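Local coordinates for protein tRNA (guanine(26)-N(2))-dimethyltransferase (Pyrococcus horikoshii, PDB 2DUL) that probably dimethylates the exocyclic N2 of guanine 26 in a number of tRNAs, taking both methyl groups from S-adenosyl-L-methionine, at residues A54-G59 / V74-I79; D82-M87 / I114-D119; V26-R31 / T58-I63; I50-L55 / H133-D138. All blocks are in the same frame, centred on the assembly; numbering follows the deposited sequence.

All four contacts lie in the Rossmann-like methyltransferase domain, three of them on its sheet. Contact 4 pairs strands 50-53 and 132-137 in the core, held by backbone bonds and by side chains on both faces. Contact 1 starts from the same chain, where it leaves strand 50-53, and ties that loop to strand 73-78 with polar bonds. Contact 2, also buried, is almost wholly apolar and aromatic: it lays helix 81-94 on strand 113-118. Contact 3 is less buried, packing residues 26-31 on the start of helix 60-68 through methyl groups and a bridging water. Contacts 1 and 3 share Thr58 and Gly59, and Arg61 of contact 3 reaches Asp136 of contact 4.

Contact 1 of 4, residues A54-G59 / V74-I79; sequences ALSATG and VWLNDI
Asn77 O takes a nearly straight hydrogen bond from Ser56 N at 2.8 Å (177° at the hydrogen), and the CA-H of Leu55 lies against the same oxygen. Backbone and side chain of Ser56 both grip Asn77, because its OG, anti to the carbonyl carbon (chi1 -50°), swings back to accept from Asn77 N at 3.0 Å. The Asn77 amide returns the favour further up the loop: ND2 donates to Ala54 O over 3.1 Å with the acceptor lying in the amide plane. That amide is fixed from other sides too, since ND2 also reaches Asp119 O while OD1 accepts from Asn117 ND2, which settles its rotation and the identity of its two ends. One residue on, Asp78 OD1 receives Ala57 N at 2.8 Å on its anti side, with the donor 30° out of the carboxylate plane. Its other oxygen, OD2, is taken by Ser80 N. Leu76 CD2 packs against the backbone of Gly59, 3.7 Å from Gly59 O, at the N-cap of helix 60-68. The loop folds into a type II' turn from Ser56 to Gly59, closed by Gly59 N to Ser56 O. Met87 of helix 81-94 packs on Ser56, Leu76 and Asp78. This is the glycine-bearing loop after the first strand of a class I methyltransferase, tied to the acidic end of the second; Asp78 is predicted to bind S-adenosyl-L-methionine, consistent with the role of the acidic residue at this place in the superfamily.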
loop_
_atom_site.group_PDB
_atom_site.type_symbol
_atom_site.label_atom_id
_atom_site.label_comp_id
_atom_site.label_asym_id
_atom_site.label_seq_id
_atom_site.Cartn_x
_atom_site.Cartn_y
_atom_site.Cartn_z
ATOM N N ALA A 54 -14.026 -2.822 -1.995
ATOM C CA ALA A 54 -14.267 -3.219 -3.390
ATOM C C ALA A 54 -14.367 -4.695 -3.761
ATOM O O ALA A 54 -15.199 -5.067 -4.591
ATOM C CB ALA A 54 -13.235 -2.534 -4.301
ATOM N N LEU A 55 -13.511 -5.522 -3.173
ATOM C CA LEU A 55 -13.490 -6.962 -3.434
ATOM C C LEU A 55 -13.483 -7.592 -2.044
ATOM O O LEU A 55 -12.436 -7.953 -1.515
ATOM C CB LEU A 55 -12.220 -7.311 -4.213
ATOM C CG LEU A 55 -12.155 -6.581 -5.564
ATOM C CD1 LEU A 55 -10.757 -6.040 -5.812
ATOM C CD2 LEU A 55 -12.585 -7.525 -6.674
ATOM N N SER A 56 -14.679 -7.710 -1.470
ATOM C CA SER A 56 -14.878 -8.193 -0.106
ATOM C C SER A 56 -14.744 -9.664 0.269
ATOM O O SER A 56 -14.398 -9.965 1.410
ATOM C CB SER A 56 -16.242 -7.713 0.396
ATOM O OG SER A 56 -16.402 -6.327 0.169
ATOM N N ALA A 57 -15.047 -10.573 -0.651
ATOM C CA ALA A 57 -14.968 -12.008 -0.346
ATOM C C ALA A 57 -15.895 -12.345 0.828
ATOM O O ALA A 57 -17.118 -12.395 0.664
ATOM C CB ALA A 57 -13.529 -12.399 -0.017
ATOM N N THR A 58 -15.328 -12.566 2.013
ATOM C CA THR A 58 -16.143 -12.894 3.187
ATOM C C THR A 58 -16.786 -11.646 3.786
ATOM O O THR A 58 -17.748 -11.743 4.552
ATOM C CB THR A 58 -15.310 -13.557 4.302
ATOM O OG1 THR A 58 -14.366 -12.610 4.817
ATOM C CG2 THR A 58 -14.562 -14.775 3.765
ATOM N N GLY A 59 -16.240 -10.481 3.439
ATOM C CA GLY A 59 -16.753 -9.220 3.952
ATOM C C GLY A 59 -15.999 -8.725 5.176
ATOM O O GLY A 59 -16.324 -7.677 5.735
ATOM N N VAL A 74 -20.662 2.071 4.900
ATOM C CA VAL A 74 -19.699 1.097 4.403
ATOM C C VAL A 74 -20.292 0.206 3.326
ATOM O O VAL A 74 -21.319 -0.439 3.539
ATOM C CB VAL A 74 -19.183 0.195 5.552
ATOM C CG1 VAL A 74 -18.084 -0.736 5.037
ATOM C CG2 VAL A 74 -18.675 1.059 6.705
ATOM N N TRP A 75 -19.640 0.181 2.168
ATOM C CA TRP A 75 -20.085 -0.649 1.060
ATOM C C TRP A 75 -19.183 -1.875 0.932
ATOM O O TRP A 75 -17.956 -1.773 0.995
ATOM C CB TRP A 75 -20.054 0.139 -0.255
ATOM C CG TRP A 75 -21.088 1.219 -0.345
ATOM C CD1 TRP A 75 -21.250 2.271 0.507
ATOM C CD2 TRP A 75 -22.085 1.368 -1.363
ATOM N NE1 TRP A 75 -22.284 3.068 0.083
ATOM C CE2 TRP A 75 -22.814 2.539 -1.063
ATOM C CE3 TRP A 75 -22.432 0.628 -2.501
ATOM C CZ2 TRP A 75 -23.873 2.990 -1.861
ATOM C CZ3 TRP A 75 -23.485 1.074 -3.297
ATOM C CH2 TRP A 75 -24.193 2.248 -2.970
ATOM N N LEU A 76 -19.808 -3.032 0.768
ATOM C CA LEU A 76 -19.093 -4.288 0.599
ATOM C C LEU A 76 -19.515 -4.819 -0.761
ATOM O O LEU A 76 -20.706 -4.885 -1.059
ATOM C CB LEU A 76 -19.490 -5.293 1.680
ATOM C CG LEU A 76 -19.152 -4.980 3.140
ATOM C CD1 LEU A 76 -20.138 -3.968 3.689
ATOM C CD2 LEU A 76 -19.226 -6.266 3.955
ATOM N N ASN A 77 -18.551 -5.200 -1.588
ATOM C CA ASN A 77 -18.886 -5.697 -2.914
ATOM C C ASN A 77 -18.093 -6.925 -3.341
ATOM O O ASN A 77 -16.935 -7.085 -2.977
ATOM C CB ASN A 77 -18.656 -4.597 -3.954
ATOM C CG ASN A 77 -18.931 -5.070 -5.375
ATOM O OD1 ASN A 77 -20.083 -5.156 -5.803
ATOM N ND2 ASN A 77 -17.868 -5.392 -6.107
ATOM N N ASP A 78 -18.739 -7.788 -4.118
ATOM C CA ASP A 78 -18.092 -8.975 -4.669
ATOM C C ASP A 78 -18.927 -9.493 -5.834
ATOM O O ASP A 78 -20.158 -9.500 -5.779
ATOM C CB ASP A 78 -17.929 -10.076 -3.620
ATOM C CG ASP A 78 -16.813 -11.049 -3.979
ATOM O OD1 ASP A 78 -15.723 -10.954 -3.376
ATOM O OD2 ASP A 78 -17.017 -11.893 -4.879
ATOM N N ILE A 79 -18.254 -9.930 -6.887
ATOM C CA ILE A 79 -18.939 -10.429 -8.068
ATOM C C ILE A 79 -19.478 -11.848 -7.877
ATOM O O ILE A 79 -20.378 -12.278 -8.596
ATOM C CB ILE A 79 -17.990 -10.401 -9.289
ATOM C CG1 ILE A 79 -18.772 -10.682 -10.574
ATOM C CG2 ILE A 79 -16.880 -11.422 -9.101
ATOM C CD1 ILE A 79 -17.933 -10.580 -11.828
#

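Contact 2 of 4, residues D82-M87 / I114-D119; sequences DAYELM and IVINHD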
loop_
_atom_site.group_PDB
_atom_site.type_symbol
_atom_site.label_atom_id
_atom_site.label_comp_id
_atom_site.label_asym_id
_atom_site.label_seq_id
_atom_site.Cartn_x
_atom_site.Cartn_y
_atom_site.Cartn_z
ATOM N N ASP A 82 -21.631 -16.734 -4.166
ATOM C CA ASP A 82 -21.301 -17.389 -2.906
ATOM C C ASP A 82 -20.762 -16.370 -1.911
ATOM O O ASP A 82 -21.122 -16.385 -0.734
ATOM C CB ASP A 82 -20.252 -18.482 -3.125
ATOM C CG ASP A 82 -20.813 -19.699 -3.834
ATOM O OD1 ASP A 82 -20.040 -20.648 -4.082
ATOM O OD2 ASP A 82 -22.026 -19.711 -4.136
ATOM N N ALA A 83 -19.890 -15.488 -2.388
ATOM C CA ALA A 83 -19.318 -14.464 -1.527
ATOM C C ALA A 83 -20.425 -13.533 -1.045
ATOM O O ALA A 83 -20.500 -13.200 0.138
ATOM C CB ALA A 83 -18.254 -13.677 -2.282
ATOM N N TYR A 84 -21.294 -13.129 -1.965
ATOM C CA TYR A 84 -22.404 -12.235 -1.632
ATOM C C TYR A 84 -23.286 -12.833 -0.531
ATOM O O TYR A 84 -23.639 -12.154 0.436
ATOM C CB TYR A 84 -23.248 -11.961 -2.880
ATOM C CG TYR A 84 -24.464 -11.098 -2.620
ATOM C CD1 TYR A 84 -24.330 -9.761 -2.234
ATOM C CD2 TYR A 84 -25.750 -11.616 -2.762
ATOM C CE1 TYR A 84 -25.454 -8.960 -2.000
ATOM C CE2 TYR A 84 -26.883 -10.827 -2.528
ATOM C CZ TYR A 84 -26.726 -9.498 -2.149
ATOM O OH TYR A 84 -27.839 -8.710 -1.939
ATOM N N GLU A 85 -23.644 -14.104 -0.681
ATOM C CA GLU A 85 -24.475 -14.771 0.317
ATOM C C GLU A 85 -23.780 -14.801 1.677
ATOM O O GLU A 85 -24.411 -14.582 2.713
ATOM C CB GLU A 85 -24.791 -16.204 -0.122
ATOM C CG GLU A 85 -25.746 -16.299 -1.304
ATOM C CD GLU A 85 -27.091 -15.656 -1.021
ATOM O OE1 GLU A 85 -27.708 -15.985 0.017
ATOM O OE2 GLU A 85 -27.534 -14.822 -1.840
ATOM N N LEU A 86 -22.476 -15.064 1.671
ATOM C CA LEU A 86 -21.712 -15.130 2.908
ATOM C C LEU A 86 -21.544 -13.748 3.534
ATOM O O LEU A 86 -21.520 -13.607 4.760
ATOM C CB LEU A 86 -20.341 -15.758 2.648
ATOM C CG LEU A 86 -19.470 -15.979 3.887
ATOM C CD1 LEU A 86 -20.253 -16.751 4.939
ATOM C CD2 LEU A 86 -18.204 -16.730 3.491
ATOM N N MET A 87 -21.422 -12.728 2.691
ATOM C CA MET A 87 -21.278 -11.364 3.181
ATOM C C MET A 87 -22.528 -10.959 3.965
ATOM O O MET A 87 -22.428 -10.393 5.048
ATOM C CB MET A 87 -21.028 -10.411 2.005
ATOM C CG MET A 87 -19.607 -10.503 1.445
ATOM S SD MET A 87 -19.377 -9.792 -0.212
ATOM C CE MET A 87 -19.654 -8.116 0.106
ATOM N N ILE A 114 -24.797 -0.042 6.128
ATOM C CA ILE A 114 -24.020 -1.079 5.465
ATOM C C ILE A 114 -24.723 -1.462 4.170
ATOM O O ILE A 114 -25.914 -1.774 4.165
ATOM C CB ILE A 114 -23.888 -2.315 6.376
ATOM C CG1 ILE A 114 -23.202 -1.908 7.681
ATOM C CG2 ILE A 114 -23.092 -3.414 5.673
ATOM C CD1 ILE A 114 -23.239 -2.968 8.755
ATOM N N VAL A 115 -23.980 -1.417 3.072
ATOM C CA VAL A 115 -24.522 -1.743 1.763
ATOM C C VAL A 115 -23.743 -2.916 1.185
ATOM O O VAL A 115 -22.547 -2.806 0.913
ATOM C CB VAL A 115 -24.405 -0.543 0.806
ATOM C CG1 VAL A 115 -25.081 -0.866 -0.519
ATOM C CG2 VAL A 115 -25.033 0.690 1.450
ATOM N N ILE A 116 -24.423 -4.042 1.016
ATOM C CA ILE A 116 -23.796 -5.237 0.472
ATOM C C ILE A 116 -24.205 -5.337 -0.993
ATOM O O ILE A 116 -25.392 -5.362 -1.322
ATOM C CB ILE A 116 -24.253 -6.489 1.240
ATOM C CG1 ILE A 116 -24.177 -6.217 2.751
ATOM C CG2 ILE A 116 -23.360 -7.671 0.879
ATOM C CD1 ILE A 116 -24.615 -7.393 3.617
ATOM N N ASN A 117 -23.211 -5.408 -1.867
ATOM C CA ASN A 117 -23.455 -5.437 -3.300
ATOM C C ASN A 117 -22.904 -6.681 -3.996
ATOM O O ASN A 117 -21.811 -7.155 -3.681
ATOM C CB ASN A 117 -22.827 -4.182 -3.919
ATOM C CG ASN A 117 -23.463 -3.788 -5.238
ATOM O OD1 ASN A 117 -24.620 -3.360 -5.283
ATOM N ND2 ASN A 117 -22.708 -3.924 -6.321
ATOM N N HIS A 118 -23.672 -7.202 -4.945
ATOM C CA HIS A 118 -23.255 -8.364 -5.722
ATOM C C HIS A 118 -23.025 -7.855 -7.141
ATOM O O HIS A 118 -23.985 -7.632 -7.879
ATOM C CB HIS A 118 -24.356 -9.425 -5.750
ATOM C CG HIS A 118 -24.055 -10.576 -6.660
ATOM N ND1 HIS A 118 -25.039 -11.318 -7.276
ATOM C CD2 HIS A 118 -22.877 -11.123 -7.044
ATOM C CE1 HIS A 118 -24.481 -12.271 -8.001
ATOM N NE2 HIS A 118 -23.169 -12.174 -7.878
ATOM N N ASP A 119 -21.767 -7.667 -7.529
ATOM C CA ASP A 119 -21.487 -7.157 -8.865
ATOM C C ASP A 119 -19.996 -6.978 -9.111
ATOM O O ASP A 119 -19.185 -7.083 -8.190
ATOM C CB ASP A 119 -22.203 -5.812 -9.037
ATOM C CG ASP A 119 -22.255 -5.342 -10.477
ATOM O OD1 ASP A 119 -22.386 -6.187 -11.392
ATOM O OD2 ASP A 119 -22.182 -4.114 -10.691
#
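Tyr84 and His118 both carry CG anti to the backbone N (chi1 177° for Tyr84), which starts the Tyr84 side chain toward the strand; the two side chains cross at about a right angle. In the Rossmann-like sheet, helix 81-94 follows strand 73-78, and the chain returns through strands 100-101 and 105-109 to strand 113-118, the parallel neighbour of 73-78. Helix and strand run antiparallel, and the axes of the segments 82-87 and 114-118 approach to 8.4 Å. What lies over the Tyr84 ring is the methylene of His118 rather than its imidazole, CB standing 3.7 Å from the Tyr84 ring centroid in a CH-pi contact. The two rings are near parallel (22°) but displaced so far that little of one lies over the other. At the edge of the phenol, Tyr84 CE1 comes within 3.7 Å of Ile116 O. The hydroxyl beyond it is hydrogen-bonded to Glu101, and His118 NE2 makes a weak bond to Ile79 O.

One turn further along the helix, Met87 and Ile116 run alongside in opposite senses. Ile116 CG2 is the shared contact point, touching Tyr84 CE1 at 3.8 Å and also Met87 CB. Met87 bends at chi3, which carries its methyl back to the same group: Met87 CE ends 3.8 Å from Ile116 CG2.

Contact 3 of 4, residues V26-R31 / T58-I63; sequences VFYNPR and TGIRGI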
loop_
_atom_site.group_PDB
_atom_site.type_symbol
_atom_site.label_atom_id
_atom_site.label_comp_id
_atom_site.label_asym_id
_atom_site.label_seq_id
_atom_site.Cartn_x
_atom_site.Cartn_y
_atom_site.Cartn_z
ATOM N N VAL A 26 -15.279 -19.189 -0.796
ATOM C CA VAL A 26 -14.998 -17.784 -0.525
ATOM C C VAL A 26 -13.653 -17.680 0.189
ATOM O O VAL A 26 -13.456 -18.258 1.257
ATOM C CB VAL A 26 -16.095 -17.150 0.357
ATOM C CG1 VAL A 26 -15.847 -15.655 0.495
ATOM C CG2 VAL A 26 -17.468 -17.412 -0.249
ATOM N N PHE A 27 -12.739 -16.932 -0.415
ATOM C CA PHE A 27 -11.390 -16.749 0.107
ATOM C C PHE A 27 -11.262 -15.950 1.403
ATOM O O PHE A 27 -11.890 -14.902 1.574
ATOM C CB PHE A 27 -10.522 -16.079 -0.967
ATOM C CG PHE A 27 -9.067 -15.948 -0.593
ATOM C CD1 PHE A 27 -8.221 -17.056 -0.631
ATOM C CD2 PHE A 27 -8.539 -14.716 -0.216
ATOM C CE1 PHE A 27 -6.867 -16.933 -0.300
ATOM C CE2 PHE A 27 -7.190 -14.583 0.116
ATOM C CZ PHE A 27 -6.352 -15.693 0.073
ATOM N N TYR A 28 -10.440 -16.468 2.310
ATOM C CA TYR A 28 -10.137 -15.809 3.574
ATOM C C TYR A 28 -8.706 -16.162 3.957
ATOM O O TYR A 28 -8.345 -17.339 4.032
ATOM C CB TYR A 28 -11.065 -16.245 4.711
ATOM C CG TYR A 28 -10.669 -15.603 6.027
ATOM C CD1 TYR A 28 -10.760 -14.221 6.204
ATOM C CD2 TYR A 28 -10.124 -16.364 7.066
ATOM C CE1 TYR A 28 -10.312 -13.610 7.374
ATOM C CE2 TYR A 28 -9.671 -15.764 8.243
ATOM C CZ TYR A 28 -9.764 -14.386 8.388
ATOM O OH TYR A 28 -9.286 -13.778 9.527
ATOM N N ASN A 29 -7.894 -15.143 4.198
ATOM C CA ASN A 29 -6.506 -15.356 4.578
ATOM C C ASN A 29 -6.234 -14.647 5.898
ATOM O O ASN A 29 -6.160 -13.418 5.948
ATOM C CB ASN A 29 -5.577 -14.811 3.495
ATOM C CG ASN A 29 -4.115 -15.088 3.785
ATOM O OD1 ASN A 29 -3.753 -15.488 4.890
ATOM N ND2 ASN A 29 -3.266 -14.869 2.787
ATOM N N PRO A 30 -6.089 -15.415 6.991
ATOM C CA PRO A 30 -5.825 -14.823 8.305
ATOM C C PRO A 30 -4.526 -14.024 8.330
ATOM O O PRO A 30 -4.366 -13.098 9.127
ATOM C CB PRO A 30 -5.792 -16.039 9.235
ATOM C CG PRO A 30 -5.325 -17.143 8.334
ATOM C CD PRO A 30 -6.108 -16.888 7.069
ATOM N N ARG A 31 -3.599 -14.380 7.446
ATOM C CA ARG A 31 -2.324 -13.676 7.382
ATOM C C ARG A 31 -2.551 -12.221 6.961
ATOM O O ARG A 31 -1.694 -11.365 7.184
ATOM C CB ARG A 31 -1.379 -14.372 6.391
ATOM C CG ARG A 31 -0.984 -15.796 6.803
ATOM C CD ARG A 31 -0.099 -16.456 5.749
ATOM N NE ARG A 31 1.208 -15.810 5.629
ATOM C CZ ARG A 31 2.220 -16.001 6.469
ATOM N NH1 ARG A 31 2.086 -16.825 7.499
ATOM N NH2 ARG A 31 3.374 -15.374 6.278
ATOM N N THR A 58 -15.328 -12.566 2.013
ATOM C CA THR A 58 -16.143 -12.894 3.187
ATOM C C THR A 58 -16.786 -11.646 3.786
ATOM O O THR A 58 -17.748 -11.743 4.552
ATOM C CB THR A 58 -15.310 -13.557 4.302
ATOM O OG1 THR A 58 -14.366 -12.610 4.817
ATOM C CG2 THR A 58 -14.562 -14.775 3.765
ATOM N N GLY A 59 -16.240 -10.481 3.439
ATOM C CA GLY A 59 -16.753 -9.220 3.952
ATOM C C GLY A 59 -15.999 -8.725 5.176
ATOM O O GLY A 59 -16.324 -7.677 5.735
ATOM N N ILE A 60 -14.974 -9.467 5.584
ATOM C CA ILE A 60 -14.194 -9.109 6.767
ATOM C C ILE A 60 -13.665 -7.676 6.802
ATOM O O ILE A 60 -13.734 -7.017 7.840
ATOM C CB ILE A 60 -12.999 -10.086 6.972
ATOM C CG1 ILE A 60 -12.216 -9.698 8.231
ATOM C CG2 ILE A 60 -12.078 -10.063 5.761
ATOM C CD1 ILE A 60 -13.026 -9.781 9.514
ATOM N N ARG A 61 -13.145 -7.187 5.681
ATOM C CA ARG A 61 -12.594 -5.832 5.654
ATOM C C ARG A 61 -13.660 -4.782 5.954
ATOM O O ARG A 61 -13.492 -3.972 6.863
ATOM C CB ARG A 61 -11.938 -5.544 4.298
ATOM C CG ARG A 61 -11.100 -4.273 4.257
ATOM C CD ARG A 61 -10.421 -4.106 2.900
ATOM N NE ARG A 61 -9.514 -5.210 2.600
ATOM C CZ ARG A 61 -8.218 -5.229 2.897
ATOM N NH1 ARG A 61 -7.491 -6.290 2.584
ATOM N NH2 ARG A 61 -7.640 -4.186 3.484
ATOM N N GLY A 62 -14.751 -4.804 5.192
ATOM C CA GLY A 62 -15.825 -3.848 5.402
ATOM C C GLY A 62 -16.460 -3.963 6.781
ATOM O O GLY A 62 -16.816 -2.957 7.396
ATOM N N ILE A 63 -16.614 -5.187 7.273
ATOM C CA ILE A 63 -17.201 -5.387 8.594
ATOM C C ILE A 63 -16.310 -4.747 9.657
ATOM O O ILE A 63 -16.804 -4.094 10.578
ATOM C CB ILE A 63 -17.399 -6.892 8.892
ATOM C CG1 ILE A 63 -18.545 -7.431 8.030
ATOM C CG2 ILE A 63 -17.710 -7.102 10.374
ATOM C CD1 ILE A 63 -18.619 -8.943 7.971
HETATM O O HOH W 1 -12.200 -12.639 3.150
#
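Val26, Tyr28 and Thr58 meet beside the probable S-adenosyl-L-methionine site, where the chain ahead of helix 33-46 lies across the start of helix 60-68. Thr58 does most of the touching through its methyl. CG2 sits 3.5 Å from Phe27 O, and it also meets Val26 CG1 at 3.6 Å. Tyr28 CB approaches the same methyl at 3.9 Å. Val26 crosses Thr58 obliquely, and its CG1 also touches the backbone, 3.5 Å from Thr58 N.

The hydroxyl of Thr58 serves both its own helix and the other segment. With chi1 at 66°, OG1 stands between the backbone N and the carbonyl carbon, the crowded position, from which it accepts from Ile60 N at 3.3 Å. This makes an ST turn at the head of helix 60-68, which in this class I methyltransferase fold is the first helix after strand 50-53.

A water joins the two segments: it donates to Phe27 O over 2.8 Å and is hydrogen-bonded to Thr58 OG1 at 2.7 Å, lying in the plane of the Tyr28 ring at its edge. Ile60 CG2 also comes up to the ring edge, 4.3 Å from Tyr28 CE1, while the backbone N of Pro30 lies over one face toward the rim. Beyond the ring, Tyr28 OH is hydrogen-bonded to Glu8, and the side chain packs on Arg36, a predicted cofactor-binding residue. Arg61, another such residue, turns to salt bridges with Asp136 and Asp138.

Contact 4 of 4, residues I50-L55 / H133-D138; sequences IVLDAL and HFIDLD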
loop_
_atom_site.group_PDB
_atom_site.type_symbol
_atom_site.label_atom_id
_atom_site.label_comp_id
_atom_site.label_asym_id
_atom_site.label_seq_id
_atom_site.Cartn_x
_atom_site.Cartn_y
_atom_site.Cartn_z
ATOM N N ILE A 50 -17.653 7.868 4.008
ATOM C CA ILE A 50 -18.201 6.879 3.082
ATOM C C ILE A 50 -17.054 6.042 2.519
ATOM O O ILE A 50 -16.184 6.558 1.819
ATOM C CB ILE A 50 -18.941 7.578 1.930
ATOM C CG1 ILE A 50 -19.913 8.616 2.496
ATOM C CG2 ILE A 50 -19.701 6.560 1.096
ATOM C CD1 ILE A 50 -20.597 9.460 1.432
ATOM N N VAL A 51 -17.061 4.746 2.810
ATOM C CA VAL A 51 -15.975 3.885 2.360
ATOM C C VAL A 51 -16.428 2.659 1.581
ATOM O O VAL A 51 -17.560 2.200 1.721
ATOM C CB VAL A 51 -15.134 3.435 3.562
ATOM C CG1 VAL A 51 -14.675 4.662 4.354
ATOM C CG2 VAL A 51 -15.953 2.508 4.458
ATOM N N LEU A 52 -15.525 2.133 0.761
ATOM C CA LEU A 52 -15.810 0.965 -0.054
ATOM C C LEU A 52 -14.775 -0.154 0.082
ATOM O O LEU A 52 -13.566 0.082 -0.016
ATOM C CB LEU A 52 -15.894 1.369 -1.535
ATOM C CG LEU A 52 -15.916 0.210 -2.543
ATOM C CD1 LEU A 52 -17.219 -0.569 -2.398
ATOM C CD2 LEU A 52 -15.771 0.748 -3.966
ATOM N N ASP A 53 -15.271 -1.365 0.319
ATOM C CA ASP A 53 -14.447 -2.572 0.390
ATOM C C ASP A 53 -14.810 -3.177 -0.976
ATOM O O ASP A 53 -15.791 -3.909 -1.102
ATOM C CB ASP A 53 -14.918 -3.464 1.548
ATOM C CG ASP A 53 -14.211 -4.812 1.584
ATOM O OD1 ASP A 53 -13.253 -5.014 0.809
ATOM O OD2 ASP A 53 -14.615 -5.671 2.398
ATOM N N ALA A 54 -14.026 -2.822 -1.995
ATOM C CA ALA A 54 -14.267 -3.219 -3.390
ATOM C C ALA A 54 -14.367 -4.695 -3.761
ATOM O O ALA A 54 -15.199 -5.067 -4.591
ATOM C CB ALA A 54 -13.235 -2.534 -4.301
ATOM N N LEU A 55 -13.511 -5.522 -3.173
ATOM C CA LEU A 55 -13.490 -6.962 -3.434
ATOM C C LEU A 55 -13.483 -7.592 -2.044
ATOM O O LEU A 55 -12.436 -7.953 -1.515
ATOM C CB LEU A 55 -12.220 -7.311 -4.213
ATOM C CG LEU A 55 -12.155 -6.581 -5.564
ATOM C CD1 LEU A 55 -10.757 -6.040 -5.812
ATOM C CD2 LEU A 55 -12.585 -7.525 -6.674
ATOM N N HIS A 133 -15.152 8.503 0.109
ATOM C CA HIS A 133 -14.079 9.237 0.768
ATOM C C HIS A 133 -12.862 8.316 0.826
ATOM O O HIS A 133 -11.725 8.769 0.924
ATOM C CB HIS A 133 -14.497 9.636 2.188
ATOM C CG HIS A 133 -15.603 10.643 2.229
ATOM N ND1 HIS A 133 -15.451 11.933 1.764
ATOM C CD2 HIS A 133 -16.883 10.546 2.658
ATOM C CE1 HIS A 133 -16.590 12.586 1.904
ATOM N NE2 HIS A 133 -17.476 11.767 2.444
ATOM N N PHE A 134 -13.113 7.011 0.778
ATOM C CA PHE A 134 -12.032 6.034 0.808
ATOM C C PHE A 134 -12.445 4.761 0.092
ATOM O O PHE A 134 -13.552 4.262 0.277
ATOM C CB PHE A 134 -11.630 5.688 2.250
ATOM C CG PHE A 134 -10.651 4.533 2.354
ATOM C CD1 PHE A 134 -9.370 4.628 1.810
ATOM C CD2 PHE A 134 -11.020 3.344 2.976
ATOM C CE1 PHE A 134 -8.470 3.549 1.885
ATOM C CE2 PHE A 134 -10.128 2.260 3.056
ATOM C CZ PHE A 134 -8.853 2.365 2.509
ATOM N N ILE A 135 -11.548 4.256 -0.746
ATOM C CA ILE A 135 -11.789 3.014 -1.468
ATOM C C ILE A 135 -10.580 2.130 -1.207
ATOM O O ILE A 135 -9.443 2.582 -1.326
ATOM C CB ILE A 135 -11.920 3.237 -3.002
ATOM C CG1 ILE A 135 -13.203 4.008 -3.322
ATOM C CG2 ILE A 135 -11.931 1.884 -3.724
ATOM C CD1 ILE A 135 -13.405 4.280 -4.817
ATOM N N ASP A 136 -10.825 0.883 -0.827
ATOM C CA ASP A 136 -9.739 -0.056 -0.581
ATOM C C ASP A 136 -9.813 -1.149 -1.649
ATOM O O ASP A 136 -10.777 -1.905 -1.714
ATOM C CB ASP A 136 -9.856 -0.662 0.822
ATOM C CG ASP A 136 -8.558 -1.317 1.288
ATOM O OD1 ASP A 136 -8.425 -1.581 2.503
ATOM O OD2 ASP A 136 -7.671 -1.560 0.442
ATOM N N LEU A 137 -8.796 -1.189 -2.502
ATOM C CA LEU A 137 -8.703 -2.165 -3.581
ATOM C C LEU A 137 -7.744 -3.262 -3.166
ATOM O O LEU A 137 -6.530 -3.042 -3.122
ATOM C CB LEU A 137 -8.164 -1.511 -4.856
ATOM C CG LEU A 137 -9.011 -0.480 -5.592
ATOM C CD1 LEU A 137 -8.286 -0.075 -6.882
ATOM C CD2 LEU A 137 -10.381 -1.081 -5.913
ATOM N N ASP A 138 -8.286 -4.439 -2.877
ATOM C CA ASP A 138 -7.478 -5.577 -2.448
ATOM C C ASP A 138 -7.889 -6.819 -3.232
ATOM O O ASP A 138 -8.589 -7.684 -2.710
ATOM C CB ASP A 138 -7.693 -5.816 -0.951
ATOM C CG ASP A 138 -6.719 -6.823 -0.375
ATOM O OD1 ASP A 138 -5.502 -6.541 -0.386
ATOM O OD2 ASP A 138 -7.170 -7.895 0.088
HETATM O O HOH W 2 -10.946 -4.673 -1.903
HETATM O O HOH W 3 -10.022 -8.733 0.052
#
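The His133 ring meets Ile50 with its edge, CD2 lying 3.1 Å from Ile50 N, which is in the ring plane; Phe134 likewise turns its ring edge to Val51 CG1, while Asp136 N lies over one Phe134 face, toward the rim. They lie on two parallel neighbours, 50-53 and 132-137, in the centre of the Rossmann-like sheet. Ile50 O is held twice, by His133 N at 2.8 Å in the carbonyl plane and by the more distant Phe134 N. Leu52 then bonds both ways: its N donates to Phe134 O, and its O accepts from Asp136 N nearly along the C=O axis. Leu52 and Ile135 run alongside in the same direction and touch through CD2 and CG2 (4.0 Å) on one face. Val51, Asp53, Phe134 and Asp136 occupy the other, where the Asp136 carboxylate is paired with Arg61 and Arg228. Just past strand 50-53, Ala54 CB rests on Leu137 CD2 at 3.6 Å, and the bond from Ala54 N to Asp136 O is weak. A water then fills in where the strands part, donating to Asp136 O at 2.8 Å and accepting from Leu55 N and Asp138 N.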